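Local structure of SMI1/KNR4 family protein (Pseudomonas syringae pv. tomato, 2PAG) at residues E2-Q7 against S123-A128; F40-F45 against E58-T63; T69-V74 against E86-C91. The protein is of unknown function but binds calcium and belongs to the SMI1/KNR4 (SUKH) family. All coordinates share one frame; numbering follows the deposited sequence.

How the contacts relate
The three contacts lie within one small alpha/beta fold of five helices and a four-stranded antiparallel sheet. Contact 1 joins the two ends of the chain, helix 2-11 to helix 124-132, and the other two are nested in the loop it closes; contact 2 is complete before contact 3 begins. Contacts 2 and 3 are neighbours, their centres about 9 Å apart, and both are buried. The centre of contact 1, which is partly buried, is about 12 Å from that of contact 2 and about 19 Å from that of contact 3. W125 and V124 connect contact 1 to helix 40-49, I90 of strand 88-93 meets V124 and W127, and hydrogen bonds from T61 to T69 and L71 join contacts 2 and 3.

Contact 1: E2-Q7 against S123-A128; sequences EEVIEQ and SVWHWA
V4 and I5, side by side on helix 2-11, both bear on the indole of W125 in helix 124-132. The short helical segments run at 44° to each other with axes 10.5 Å apart, and V4 and W125 are the residues whose backbones come nearest. The bond from CA to CB of V4 points toward the partner helix. Its CG1, placed anti to the backbone N (chi1 -178°), lies 4.0 Å from CE3 of W125 and also reaches the methyl of A128, nearly one helical turn further along, at a looser 4.5 Å between V4 CG1 and A128 CB. I5 brings its CG1 branch, anti to the carbonyl carbon (chi1 -68°), to the six-membered ring: I5 CG1 is 3.7 Å from W125 CH2, and CD1 skirts the same corner. Both aliphatic groups approach the indole at a slant.

On the facing helix, S123 is the N-cap. Its OG takes a weak bond from W125 N and shares a hydrogen bond with ND1 of H126, 2.7 Å from S123 OG and in the plane of the imidazole. The indole is also tied to helix 40-49, where V41 touches the ring. No hydrogen bond links 2-7 to 123-128: the two segments meet through apolar groups, and the indole NE1 of W125 is satisfied by E44 OE1.

Contact 2: F40-F45 against E58-T63; sequences FVFKEF and EPVTVT
F42 and F45, one turn apart on helix 40-49, reach across to V60 and P59 in the extended connection before helix 71-81. The two backbones stay well apart, with 10.2 Å between F45 CA and T61 CA, their closest pair, and the rings span the gap. Followed outward, F42 leaves the helix at CB with CG anti to the backbone N (chi1 -171°), a torsion that carries the ring toward 58-63. From CB and CG outward the ring first meets that segment at CE1, 4.1 Å from V60 CG2, and is closest at CZ, where F42 CZ lies 3.9 Å from the same methyl. V60 CG2 sits in the ring plane, so the phenyl meets it edge-on, the two side chains crossing nearly at right angles. F45 repeats the pattern: its CZ comes 4.1 Å from P59 CB, again at the ring edge, with the side chains crossing at about a right angle. All four side chains are buried, and the contact is wholly apolar.

The backbone of V60 is hydrogen-bonded to that of I90, which fixes this connection beside strand 88-93. The side chain of F42 is about 12 Å from a bound calcium ion and rests on I88 and I90 of that strand, while F45 touches both I90 and V124 of helix 124-132, whose W127 also meets P59.

Contact 3: T69-V74 against E86-C91; sequences TYLPEV and ELIPIC
The first turn of helix 71-81, with Y70 at its N-cap, lies against the start of strand 88-93, the CA atoms of V74 and P89 being 7.2 Å apart. L71 and V74, one turn apart, carry the helical side of the contact. L71 extends with CG anti to the backbone N (chi1 -169°), and its CD1 does the touching: this methyl lies 4.1 Å from CG2 of I88, the two side chains crossing nearly at right angles, and 3.5 Å from the carbonyl oxygen of P89. That oxygen is buried here with no hydrogen-bonding partner in the model, so a carbonyl group faces a hydrocarbon surface.

The strand itself is an edge of the antiparallel sheet, hydrogen-bonded through I88 to V100 and through I90 to Y98. At I90 the chain turns a corner, and I90 and C91 both face Y98 in a classic beta bulge. The CB of P89, just before the bulge, points toward the helix, whereas that of I90 points away from it; the I90 side chain touches V124 and W127 of helix 124-132.

The CB of V74 points toward the strand. Its side chain and the proline ring run antiparallel past each other, with V74 CG1 3.9 Å from P89 CB. At the other end of the segment T69 and L71 are hydrogen-bonded through their backbones to T61, and OG1 of T69 bonds to OG1 of T61, joining the approach to the helix to the connection at 58-63.

Contact 1: E2-Q7 against S123-A128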
ATOM      1  N   GLU A   2      -5.512  -5.293  16.101  1.00 21.68           N
ATOM      2  CA  GLU A   2      -5.711  -6.728  15.962  1.00 22.51           C
ATOM      3  C   GLU A   2      -7.037  -6.948  15.235  1.00 21.03           C
ATOM      4  O   GLU A   2      -7.158  -7.823  14.373  1.00 19.63           O
ATOM      5  CB  GLU A   2      -5.746  -7.380  17.345  1.00 27.04           C
ATOM      6  CG  GLU A   2      -5.598  -8.891  17.330  1.00 33.12           C
ATOM      7  CD  GLU A   2      -5.643  -9.493  18.725  1.00 36.38           C
ATOM      8  OE1 GLU A   2      -4.909  -9.000  19.612  1.00 36.89           O
ATOM      9  OE2 GLU A   2      -6.405 -10.464  18.932  1.00 38.49           O
ATOM     10  N   GLU A   3      -8.019  -6.128  15.586  1.00 20.38           N
ATOM     11  CA  GLU A   3      -9.353  -6.178  14.993  1.00 21.55           C
ATOM     12  C   GLU A   3      -9.340  -6.031  13.477  1.00 20.03           C
ATOM     13  O   GLU A   3      -9.883  -6.866  12.752  1.00 18.17           O
ATOM     14  CB  GLU A   3     -10.218  -5.056  15.573  1.00 24.67           C
ATOM     15  CG  GLU A   3     -10.597  -5.221  17.029  1.00 31.44           C
ATOM     16  CD  GLU A   3     -11.756  -6.171  17.210  1.00 34.16           C
ATOM     17  OE1 GLU A   3     -11.584  -7.381  16.945  1.00 36.92           O
ATOM     18  OE2 GLU A   3     -12.843  -5.702  17.611  1.00 33.28           O
ATOM     19  N   VAL A   4      -8.743  -4.939  13.006  1.00 17.61           N
ATOM     20  CA  VAL A   4      -8.680  -4.654  11.579  1.00 17.03           C
ATOM     21  C   VAL A   4      -7.900  -5.723  10.820  1.00 15.95           C
ATOM     22  O   VAL A   4      -8.313  -6.154   9.739  1.00 15.13           O
ATOM     23  CB  VAL A   4      -8.051  -3.261  11.332  1.00 16.35           C
ATOM     24  CG1 VAL A   4      -8.042  -2.938   9.846  1.00 19.30           C
ATOM     25  CG2 VAL A   4      -8.837  -2.206  12.097  1.00 19.66           C
ATOM     26  N   ILE A   5      -6.782  -6.168  11.389  1.00 14.57           N
ATOM     27  CA  ILE A   5      -5.981  -7.188  10.727  1.00 14.04           C
ATOM     28  C   ILE A   5      -6.823  -8.447  10.556  1.00 15.56           C
ATOM     29  O   ILE A   5      -6.876  -9.021   9.466  1.00 15.83           O
ATOM     30  CB  ILE A   5      -4.695  -7.512  11.522  1.00 14.87           C
ATOM     31  CG1 ILE A   5      -3.754  -6.304  11.476  1.00 16.26           C
ATOM     32  CG2 ILE A   5      -4.016  -8.751  10.936  1.00 14.07           C
ATOM     33  CD1 ILE A   5      -2.495  -6.471  12.287  1.00 16.66           C
ATOM     34  N   GLU A   6      -7.500  -8.860  11.624  1.00 14.65           N
ATOM     35  CA  GLU A   6      -8.354 -10.049  11.565  1.00 15.12           C
ATOM     36  C   GLU A   6      -9.428  -9.908  10.490  1.00 16.27           C
ATOM     37  O   GLU A   6      -9.681 -10.845   9.728  1.00 16.49           O
ATOM     38  CB  GLU A   6      -9.017 -10.297  12.931  1.00 13.47           C
ATOM     39  CG  GLU A   6     -10.126 -11.367  12.928  1.00 15.24           C
ATOM     40  CD  GLU A   6     -10.789 -11.554  14.296  1.00 16.77           C
ATOM     41  OE1 GLU A   6     -10.865 -10.585  15.079  1.00 18.95           O
ATOM     42  OE2 GLU A   6     -11.251 -12.673  14.587  1.00 13.65           O
ATOM     43  N   GLN A   7     -10.048  -8.731  10.427  1.00 16.45           N
ATOM     44  CA  GLN A   7     -11.096  -8.463   9.455  1.00 17.24           C
ATOM     45  C   GLN A   7     -10.580  -8.685   8.036  1.00 15.89           C
ATOM     46  O   GLN A   7     -11.236  -9.327   7.217  1.00 17.17           O
ATOM     47  CB  GLN A   7     -11.593  -7.024   9.607  1.00 19.59           C
ATOM     48  CG  GLN A   7     -12.947  -6.759   8.970  1.00 24.75           C
ATOM     49  CD  GLN A   7     -13.358  -5.299   9.060  1.00 29.43           C
ATOM     50  OE1 GLN A   7     -13.125  -4.638  10.074  1.00 31.45           O
ATOM     51  NE2 GLN A   7     -13.980  -4.791   8.000  1.00 30.57           N
ATOM     52  N   SER A 123      -4.008   7.182   9.407  1.00 14.00           N
ATOM     53  CA  SER A 123      -3.011   6.121   9.307  1.00 12.80           C
ATOM     54  C   SER A 123      -3.402   5.132   8.225  1.00 12.72           C
ATOM     55  O   SER A 123      -4.539   5.145   7.727  1.00 10.83           O
ATOM     56  CB  SER A 123      -2.892   5.361  10.632  1.00 13.66           C
ATOM     57  OG  SER A 123      -3.980   4.458  10.786  1.00 13.00           O
ATOM     58  N   VAL A 124      -2.454   4.268   7.869  1.00 12.31           N
ATOM     59  CA  VAL A 124      -2.700   3.251   6.861  1.00 12.23           C
ATOM     60  C   VAL A 124      -3.799   2.307   7.341  1.00 13.05           C
ATOM     61  O   VAL A 124      -4.541   1.742   6.535  1.00 11.92           O
ATOM     62  CB  VAL A 124      -1.417   2.446   6.573  1.00 13.92           C
ATOM     63  CG1 VAL A 124      -1.750   1.178   5.827  1.00 17.52           C
ATOM     64  CG2 VAL A 124      -0.445   3.303   5.773  1.00 11.30           C
ATOM     65  N   TRP A 125      -3.908   2.135   8.656  1.00 12.87           N
ATOM     66  CA  TRP A 125      -4.945   1.263   9.186  1.00 12.61           C
ATOM     67  C   TRP A 125      -6.329   1.916   9.074  1.00 12.18           C
ATOM     68  O   TRP A 125      -7.331   1.221   8.886  1.00 12.73           O
ATOM     69  CB  TRP A 125      -4.612   0.865  10.626  1.00 12.86           C
ATOM     70  CG  TRP A 125      -3.441  -0.089  10.678  1.00 11.70           C
ATOM     71  CD1 TRP A 125      -2.257   0.092  11.334  1.00 13.52           C
ATOM     72  CD2 TRP A 125      -3.341  -1.362  10.019  1.00 12.80           C
ATOM     73  NE1 TRP A 125      -1.425  -0.984  11.125  1.00 12.74           N
ATOM     74  CE2 TRP A 125      -2.067  -1.891  10.319  1.00 13.38           C
ATOM     75  CE3 TRP A 125      -4.205  -2.104   9.205  1.00 12.50           C
ATOM     76  CZ2 TRP A 125      -1.636  -3.133   9.833  1.00 12.94           C
ATOM     77  CZ3 TRP A 125      -3.777  -3.339   8.719  1.00 13.60           C
ATOM     78  CH2 TRP A 125      -2.501  -3.839   9.038  1.00 13.72           C
ATOM     79  N   HIS A 126      -6.394   3.243   9.177  1.00 13.12           N
ATOM     80  CA  HIS A 126      -7.673   3.937   9.013  1.00 13.82           C
ATOM     81  C   HIS A 126      -8.089   3.754   7.561  1.00 15.01           C
ATOM     82  O   HIS A 126      -9.261   3.530   7.250  1.00 15.23           O
ATOM     83  CB  HIS A 126      -7.540   5.436   9.288  1.00 15.91           C
ATOM     84  CG  HIS A 126      -7.468   5.783  10.738  1.00 17.67           C
ATOM     85  ND1 HIS A 126      -6.322   5.625  11.487  1.00 16.38           N
ATOM     86  CD2 HIS A 126      -8.405   6.279  11.582  1.00 17.81           C
ATOM     87  CE1 HIS A 126      -6.555   6.010  12.729  1.00 17.73           C
ATOM     88  NE2 HIS A 126      -7.812   6.412  12.812  1.00 17.87           N
ATOM     89  N   TRP A 127      -7.111   3.862   6.670  1.00 14.34           N
ATOM     90  CA  TRP A 127      -7.367   3.693   5.249  1.00 13.30           C
ATOM     91  C   TRP A 127      -7.825   2.262   4.953  1.00 13.69           C
ATOM     92  O   TRP A 127      -8.756   2.048   4.179  1.00 13.54           O
ATOM     93  CB  TRP A 127      -6.103   3.999   4.447  1.00 11.77           C
ATOM     94  CG  TRP A 127      -6.288   3.798   2.979  1.00 12.35           C
ATOM     95  CD1 TRP A 127      -6.850   4.675   2.092  1.00 11.37           C
ATOM     96  CD2 TRP A 127      -6.012   2.603   2.241  1.00 13.02           C
ATOM     97  NE1 TRP A 127      -6.948   4.092   0.848  1.00 13.00           N
ATOM     98  CE2 TRP A 127      -6.439   2.821   0.912  1.00 12.58           C
ATOM     99  CE3 TRP A 127      -5.449   1.363   2.575  1.00 14.26           C
ATOM    100  CZ2 TRP A 127      -6.319   1.844  -0.082  1.00 14.82           C
ATOM    101  CZ3 TRP A 127      -5.334   0.394   1.588  1.00 15.44           C
ATOM    102  CH2 TRP A 127      -5.767   0.641   0.273  1.00 15.17           C
ATOM    103  N   ALA A 128      -7.168   1.284   5.570  1.00 12.51           N
ATOM    104  CA  ALA A 128      -7.524  -0.112   5.347  1.00 13.45           C
ATOM    105  C   ALA A 128      -8.944  -0.402   5.821  1.00 15.86           C
ATOM    106  O   ALA A 128      -9.702  -1.112   5.154  1.00 15.18           O
ATOM    107  CB  ALA A 128      -6.539  -1.017   6.067  1.00 14.56           C
TER

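Contact 2: F40-F45 against E58-T63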
ATOM      1  N   PHE A  40       6.772   3.417   9.660  1.00 13.87           N
ATOM      2  CA  PHE A  40       6.529   2.244  10.500  1.00 13.71           C
ATOM      3  C   PHE A  40       5.180   1.561  10.326  1.00 13.65           C
ATOM      4  O   PHE A  40       5.131   0.360  10.082  1.00 13.57           O
ATOM      5  CB  PHE A  40       6.695   2.568  11.995  1.00 15.27           C
ATOM      6  CG  PHE A  40       6.495   1.364  12.893  1.00 15.63           C
ATOM      7  CD1 PHE A  40       7.560   0.519  13.195  1.00 17.39           C
ATOM      8  CD2 PHE A  40       5.223   1.013  13.341  1.00 17.14           C
ATOM      9  CE1 PHE A  40       7.361  -0.656  13.920  1.00 18.45           C
ATOM     10  CE2 PHE A  40       5.013  -0.164  14.066  1.00 17.08           C
ATOM     11  CZ  PHE A  40       6.086  -0.999  14.354  1.00 17.38           C
ATOM     12  N   VAL A  41       4.082   2.302  10.471  1.00 13.50           N
ATOM     13  CA  VAL A  41       2.769   1.677  10.347  1.00 12.49           C
ATOM     14  C   VAL A  41       2.542   1.103   8.952  1.00 13.52           C
ATOM     15  O   VAL A  41       1.939   0.047   8.812  1.00 11.56           O
ATOM     16  CB  VAL A  41       1.634   2.646  10.743  1.00 13.95           C
ATOM     17  CG1 VAL A  41       0.285   1.964  10.600  1.00 13.41           C
ATOM     18  CG2 VAL A  41       1.817   3.079  12.192  1.00 15.15           C
ATOM     19  N   PHE A  42       3.033   1.791   7.925  1.00 12.81           N
ATOM     20  CA  PHE A  42       2.921   1.301   6.553  1.00 11.76           C
ATOM     21  C   PHE A  42       3.705  -0.024   6.462  1.00 11.93           C
ATOM     22  O   PHE A  42       3.242  -0.993   5.860  1.00 11.96           O
ATOM     23  CB  PHE A  42       3.503   2.359   5.601  1.00 12.72           C
ATOM     24  CG  PHE A  42       3.272   2.088   4.135  1.00 14.66           C
ATOM     25  CD1 PHE A  42       2.621   0.942   3.693  1.00 16.12           C
ATOM     26  CD2 PHE A  42       3.722   3.007   3.192  1.00 15.54           C
ATOM     27  CE1 PHE A  42       2.426   0.716   2.323  1.00 15.93           C
ATOM     28  CE2 PHE A  42       3.535   2.797   1.833  1.00 14.75           C
ATOM     29  CZ  PHE A  42       2.884   1.646   1.395  1.00 15.79           C
ATOM     30  N   LYS A  43       4.883  -0.068   7.080  1.00 12.99           N
ATOM     31  CA  LYS A  43       5.696  -1.280   7.071  1.00 13.35           C
ATOM     32  C   LYS A  43       4.939  -2.406   7.774  1.00 13.22           C
ATOM     33  O   LYS A  43       4.987  -3.559   7.354  1.00 12.59           O
ATOM     34  CB  LYS A  43       7.022  -1.008   7.776  1.00 16.61           C
ATOM     35  CG  LYS A  43       8.035  -2.120   7.667  1.00 23.63           C
ATOM     36  CD  LYS A  43       9.444  -1.588   7.903  1.00 25.53           C
ATOM     37  CE  LYS A  43       9.570  -0.899   9.258  1.00 30.44           C
ATOM     38  NZ  LYS A  43      10.941  -0.356   9.480  1.00 31.33           N
ATOM     39  N   GLU A  44       4.246  -2.058   8.853  1.00 12.59           N
ATOM     40  CA  GLU A  44       3.461  -3.023   9.613  1.00 12.91           C
ATOM     41  C   GLU A  44       2.357  -3.593   8.724  1.00 12.84           C
ATOM     42  O   GLU A  44       2.092  -4.791   8.732  1.00 12.07           O
ATOM     43  CB  GLU A  44       2.865  -2.333  10.839  1.00 10.90           C
ATOM     44  CG  GLU A  44       2.067  -3.228  11.751  1.00 14.13           C
ATOM     45  CD  GLU A  44       1.634  -2.488  12.988  1.00 17.47           C
ATOM     46  OE1 GLU A  44       0.918  -1.476  12.842  1.00 17.93           O
ATOM     47  OE2 GLU A  44       2.020  -2.911  14.100  1.00 19.65           O
ATOM     48  N   PHE A  45       1.723  -2.720   7.948  1.00 12.19           N
ATOM     49  CA  PHE A  45       0.674  -3.128   7.026  1.00 11.18           C
ATOM     50  C   PHE A  45       1.261  -4.136   6.023  1.00 10.69           C
ATOM     51  O   PHE A  45       0.714  -5.220   5.804  1.00  9.92           O
ATOM     52  CB  PHE A  45       0.158  -1.879   6.302  1.00 10.77           C
ATOM     53  CG  PHE A  45      -0.747  -2.163   5.141  1.00 12.84           C
ATOM     54  CD1 PHE A  45      -2.130  -2.210   5.314  1.00 11.85           C
ATOM     55  CD2 PHE A  45      -0.223  -2.329   3.863  1.00 12.67           C
ATOM     56  CE1 PHE A  45      -2.978  -2.412   4.228  1.00 14.28           C
ATOM     57  CE2 PHE A  45      -1.067  -2.533   2.760  1.00 11.89           C
ATOM     58  CZ  PHE A  45      -2.447  -2.573   2.948  1.00 12.37           C
ATOM     59  N   GLU A  58      -6.499  -3.053  -5.063  1.00 15.02           N
ATOM     60  CA  GLU A  58      -5.358  -3.943  -4.914  1.00 13.58           C
ATOM     61  C   GLU A  58      -4.176  -3.112  -4.429  1.00 14.88           C
ATOM     62  O   GLU A  58      -3.461  -2.494  -5.222  1.00 15.36           O
ATOM     63  CB  GLU A  58      -5.004  -4.596  -6.245  1.00 18.13           C
ATOM     64  CG  GLU A  58      -6.050  -5.536  -6.786  1.00 21.99           C
ATOM     65  CD  GLU A  58      -5.626  -6.128  -8.114  1.00 26.01           C
ATOM     66  OE1 GLU A  58      -5.683  -5.404  -9.126  1.00 28.60           O
ATOM     67  OE2 GLU A  58      -5.214  -7.306  -8.139  1.00 30.29           O
ATOM     68  N   PRO A  59      -3.954  -3.082  -3.111  1.00 13.13           N
ATOM     69  CA  PRO A  59      -2.841  -2.302  -2.576  1.00 12.79           C
ATOM     70  C   PRO A  59      -1.473  -2.814  -3.026  1.00 11.82           C
ATOM     71  O   PRO A  59      -1.343  -3.909  -3.584  1.00 11.39           O
ATOM     72  CB  PRO A  59      -3.035  -2.414  -1.062  1.00 13.80           C
ATOM     73  CG  PRO A  59      -4.501  -2.715  -0.914  1.00 12.67           C
ATOM     74  CD  PRO A  59      -4.731  -3.692  -2.023  1.00 12.13           C
ATOM     75  N   VAL A  60      -0.449  -2.012  -2.772  1.00 10.70           N
ATOM     76  CA  VAL A  60       0.899  -2.380  -3.164  1.00 10.00           C
ATOM     77  C   VAL A  60       1.433  -3.607  -2.436  1.00  9.87           C
ATOM     78  O   VAL A  60       1.016  -3.938  -1.310  1.00 10.82           O
ATOM     79  CB  VAL A  60       1.888  -1.211  -2.962  1.00  9.63           C
ATOM     80  CG1 VAL A  60       1.476  -0.023  -3.828  1.00 13.28           C
ATOM     81  CG2 VAL A  60       1.951  -0.814  -1.495  1.00 11.33           C
ATOM     82  N   THR A  61       2.348  -4.290  -3.115  1.00 11.43           N
ATOM     83  CA  THR A  61       2.987  -5.495  -2.609  1.00 11.58           C
ATOM     84  C   THR A  61       4.491  -5.401  -2.855  1.00 11.96           C
ATOM     85  O   THR A  61       4.954  -4.532  -3.591  1.00 12.15           O
ATOM     86  CB  THR A  61       2.440  -6.744  -3.325  1.00 13.05           C
ATOM     87  OG1 THR A  61       2.629  -6.611  -4.743  1.00 12.45           O
ATOM     88  CG2 THR A  61       0.960  -6.916  -3.022  1.00 12.95           C
ATOM     89  N   VAL A  62       5.256  -6.300  -2.246  1.00 13.26           N
ATOM     90  CA  VAL A  62       6.700  -6.265  -2.431  1.00 13.91           C
ATOM     91  C   VAL A  62       7.345  -7.623  -2.684  1.00 15.28           C
ATOM     92  O   VAL A  62       8.568  -7.710  -2.776  1.00 17.72           O
ATOM     93  CB  VAL A  62       7.402  -5.645  -1.198  1.00 14.52           C
ATOM     94  CG1 VAL A  62       6.879  -4.239  -0.944  1.00 15.32           C
ATOM     95  CG2 VAL A  62       7.182  -6.528   0.026  1.00 15.14           C
ATOM     96  N   THR A  63       6.533  -8.669  -2.826  1.00 16.63           N
ATOM     97  CA  THR A  63       7.060 -10.024  -3.005  1.00 16.20           C
ATOM     98  C   THR A  63       7.087 -10.592  -4.422  1.00 17.28           C
ATOM     99  O   THR A  63       7.703 -11.635  -4.660  1.00 19.04           O
ATOM    100  CB  THR A  63       6.298 -11.023  -2.110  1.00 17.04           C
ATOM    101  OG1 THR A  63       4.914 -11.036  -2.487  1.00 17.27           O
ATOM    102  CG2 THR A  63       6.417 -10.625  -0.635  1.00 15.82           C
TER

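Contact 3: T69-V74 against E86-C91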
ATOM      1  N   THR A  69       1.291  -4.539  -8.904  1.00 12.68           N
ATOM      2  CA  THR A  69       1.216  -3.813  -7.643  1.00 12.78           C
ATOM      3  C   THR A  69       2.581  -3.749  -6.958  1.00 12.58           C
ATOM      4  O   THR A  69       2.702  -3.224  -5.852  1.00 11.57           O
ATOM      5  CB  THR A  69       0.209  -4.445  -6.655  1.00 12.18           C
ATOM      6  OG1 THR A  69       0.573  -5.807  -6.384  1.00 13.39           O
ATOM      7  CG2 THR A  69      -1.203  -4.392  -7.228  1.00 13.26           C
ATOM      8  N   TYR A  70       3.604  -4.283  -7.619  1.00 12.17           N
ATOM      9  CA  TYR A  70       4.967  -4.281  -7.081  1.00 12.41           C
ATOM     10  C   TYR A  70       5.373  -2.847  -6.734  1.00 12.70           C
ATOM     11  O   TYR A  70       5.506  -1.997  -7.614  1.00 12.67           O
ATOM     12  CB  TYR A  70       5.921  -4.887  -8.116  1.00 13.98           C
ATOM     13  CG  TYR A  70       7.322  -5.109  -7.613  1.00 14.39           C
ATOM     14  CD1 TYR A  70       7.558  -5.814  -6.434  1.00 14.84           C
ATOM     15  CD2 TYR A  70       8.419  -4.623  -8.319  1.00 15.03           C
ATOM     16  CE1 TYR A  70       8.859  -6.032  -5.971  1.00 15.42           C
ATOM     17  CE2 TYR A  70       9.721  -4.831  -7.865  1.00 15.05           C
ATOM     18  CZ  TYR A  70       9.935  -5.535  -6.695  1.00 16.01           C
ATOM     19  OH  TYR A  70      11.227  -5.750  -6.267  1.00 20.34           O
ATOM     20  N   LEU A  71       5.605  -2.587  -5.448  1.00 11.81           N
ATOM     21  CA  LEU A  71       5.917  -1.234  -4.986  1.00 10.96           C
ATOM     22  C   LEU A  71       6.933  -0.411  -5.779  1.00 11.75           C
ATOM     23  O   LEU A  71       6.663   0.748  -6.107  1.00 12.15           O
ATOM     24  CB  LEU A  71       6.310  -1.256  -3.501  1.00 10.64           C
ATOM     25  CG  LEU A  71       6.410   0.098  -2.786  1.00  9.96           C
ATOM     26  CD1 LEU A  71       5.140   0.929  -3.023  1.00 11.44           C
ATOM     27  CD2 LEU A  71       6.612  -0.133  -1.293  1.00 13.44           C
ATOM     28  N   PRO A  72       8.109  -0.977  -6.097  1.00 12.36           N
ATOM     29  CA  PRO A  72       9.072  -0.172  -6.855  1.00 13.46           C
ATOM     30  C   PRO A  72       8.530   0.294  -8.204  1.00 13.04           C
ATOM     31  O   PRO A  72       8.796   1.421  -8.623  1.00 12.92           O
ATOM     32  CB  PRO A  72      10.270  -1.106  -6.991  1.00 13.81           C
ATOM     33  CG  PRO A  72      10.196  -1.918  -5.726  1.00 12.73           C
ATOM     34  CD  PRO A  72       8.717  -2.247  -5.662  1.00 12.91           C
ATOM     35  N   GLU A  73       7.779  -0.572  -8.884  1.00 13.08           N
ATOM     36  CA  GLU A  73       7.204  -0.205 -10.176  1.00 14.75           C
ATOM     37  C   GLU A  73       6.060   0.794 -10.008  1.00 14.43           C
ATOM     38  O   GLU A  73       5.911   1.710 -10.815  1.00 13.54           O
ATOM     39  CB  GLU A  73       6.704  -1.445 -10.930  1.00 17.89           C
ATOM     40  CG  GLU A  73       7.794  -2.431 -11.346  1.00 23.31           C
ATOM     41  CD  GLU A  73       8.618  -1.972 -12.545  1.00 26.06           C
ATOM     42  OE1 GLU A  73       9.526  -2.728 -12.957  1.00 29.62           O
ATOM     43  OE2 GLU A  73       8.365  -0.870 -13.083  1.00 27.25           O
ATOM     44  N   VAL A  74       5.242   0.614  -8.972  1.00 12.93           N
ATOM     45  CA  VAL A  74       4.137   1.534  -8.723  1.00 11.75           C
ATOM     46  C   VAL A  74       4.693   2.929  -8.392  1.00 12.43           C
ATOM     47  O   VAL A  74       4.147   3.945  -8.821  1.00 13.88           O
ATOM     48  CB  VAL A  74       3.233   1.032  -7.554  1.00 12.09           C
ATOM     49  CG1 VAL A  74       2.183   2.066  -7.217  1.00 12.60           C
ATOM     50  CG2 VAL A  74       2.545  -0.270  -7.950  1.00 10.60           C
ATOM     51  N   GLU A  86       8.278  12.452  -2.133  1.00 16.79           N
ATOM     52  CA  GLU A  86       8.209  12.273  -0.686  1.00 18.59           C
ATOM     53  C   GLU A  86       7.034  11.404  -0.230  1.00 17.49           C
ATOM     54  O   GLU A  86       6.978  10.981   0.928  1.00 20.74           O
ATOM     55  CB  GLU A  86       8.117  13.645  -0.011  1.00 21.89           C
ATOM     56  CG  GLU A  86       6.862  14.417  -0.377  1.00 29.35           C
ATOM     57  CD  GLU A  86       6.919  15.868   0.047  1.00 33.18           C
ATOM     58  OE1 GLU A  86       7.182  16.134   1.241  1.00 36.37           O
ATOM     59  OE2 GLU A  86       6.696  16.747  -0.816  1.00 35.15           O
ATOM     60  N   LEU A  87       6.100  11.146  -1.138  1.00 15.22           N
ATOM     61  CA  LEU A  87       4.923  10.331  -0.838  1.00 14.32           C
ATOM     62  C   LEU A  87       5.094   8.939  -1.432  1.00 13.50           C
ATOM     63  O   LEU A  87       5.460   8.800  -2.603  1.00 15.64           O
ATOM     64  CB  LEU A  87       3.666  10.982  -1.431  1.00 13.84           C
ATOM     65  CG  LEU A  87       3.324  12.404  -0.978  1.00 14.33           C
ATOM     66  CD1 LEU A  87       1.994  12.834  -1.611  1.00 14.94           C
ATOM     67  CD2 LEU A  87       3.235  12.449   0.550  1.00 17.47           C
ATOM     68  N   ILE A  88       4.827   7.910  -0.629  1.00 11.46           N
ATOM     69  CA  ILE A  88       4.944   6.531  -1.100  1.00 12.13           C
ATOM     70  C   ILE A  88       3.561   5.937  -1.331  1.00 11.44           C
ATOM     71  O   ILE A  88       2.765   5.816  -0.399  1.00 11.33           O
ATOM     72  CB  ILE A  88       5.669   5.631  -0.082  1.00 10.70           C
ATOM     73  CG1 ILE A  88       7.041   6.210   0.255  1.00 14.02           C
ATOM     74  CG2 ILE A  88       5.817   4.223  -0.656  1.00 13.12           C
ATOM     75  CD1 ILE A  88       7.739   5.488   1.395  1.00 14.84           C
ATOM     76  N   PRO A  89       3.260   5.536  -2.573  1.00 10.74           N
ATOM     77  CA  PRO A  89       1.939   4.959  -2.841  1.00 12.29           C
ATOM     78  C   PRO A  89       1.630   3.710  -2.037  1.00 13.24           C
ATOM     79  O   PRO A  89       2.492   2.858  -1.842  1.00 13.56           O
ATOM     80  CB  PRO A  89       1.989   4.651  -4.335  1.00 13.03           C
ATOM     81  CG  PRO A  89       2.918   5.692  -4.858  1.00 13.69           C
ATOM     82  CD  PRO A  89       4.016   5.724  -3.825  1.00 11.83           C
ATOM     83  N   ILE A  90       0.395   3.614  -1.554  1.00 12.92           N
ATOM     84  CA  ILE A  90      -0.025   2.421  -0.843  1.00 12.30           C
ATOM     85  C   ILE A  90      -1.061   1.728  -1.725  1.00 13.09           C
ATOM     86  O   ILE A  90      -1.240   0.519  -1.648  1.00 11.44           O
ATOM     87  CB  ILE A  90      -0.613   2.729   0.573  1.00 10.98           C
ATOM     88  CG1 ILE A  90      -1.094   1.421   1.204  1.00 12.43           C
ATOM     89  CG2 ILE A  90      -1.782   3.729   0.490  1.00 13.07           C
ATOM     90  CD1 ILE A  90      -1.475   1.537   2.672  1.00 12.99           C
ATOM     91  N   CYS A  91      -1.735   2.485  -2.587  1.00 12.97           N
ATOM     92  CA  CYS A  91      -2.717   1.851  -3.454  1.00 13.03           C
ATOM     93  C   CYS A  91      -3.132   2.685  -4.652  1.00 14.32           C
ATOM     94  O   CYS A  91      -3.559   3.826  -4.513  1.00 13.89           O
ATOM     95  CB  CYS A  91      -3.961   1.470  -2.647  1.00 13.65           C
ATOM     96  SG  CYS A  91      -5.191   0.515  -3.573  1.00 15.49           S
TER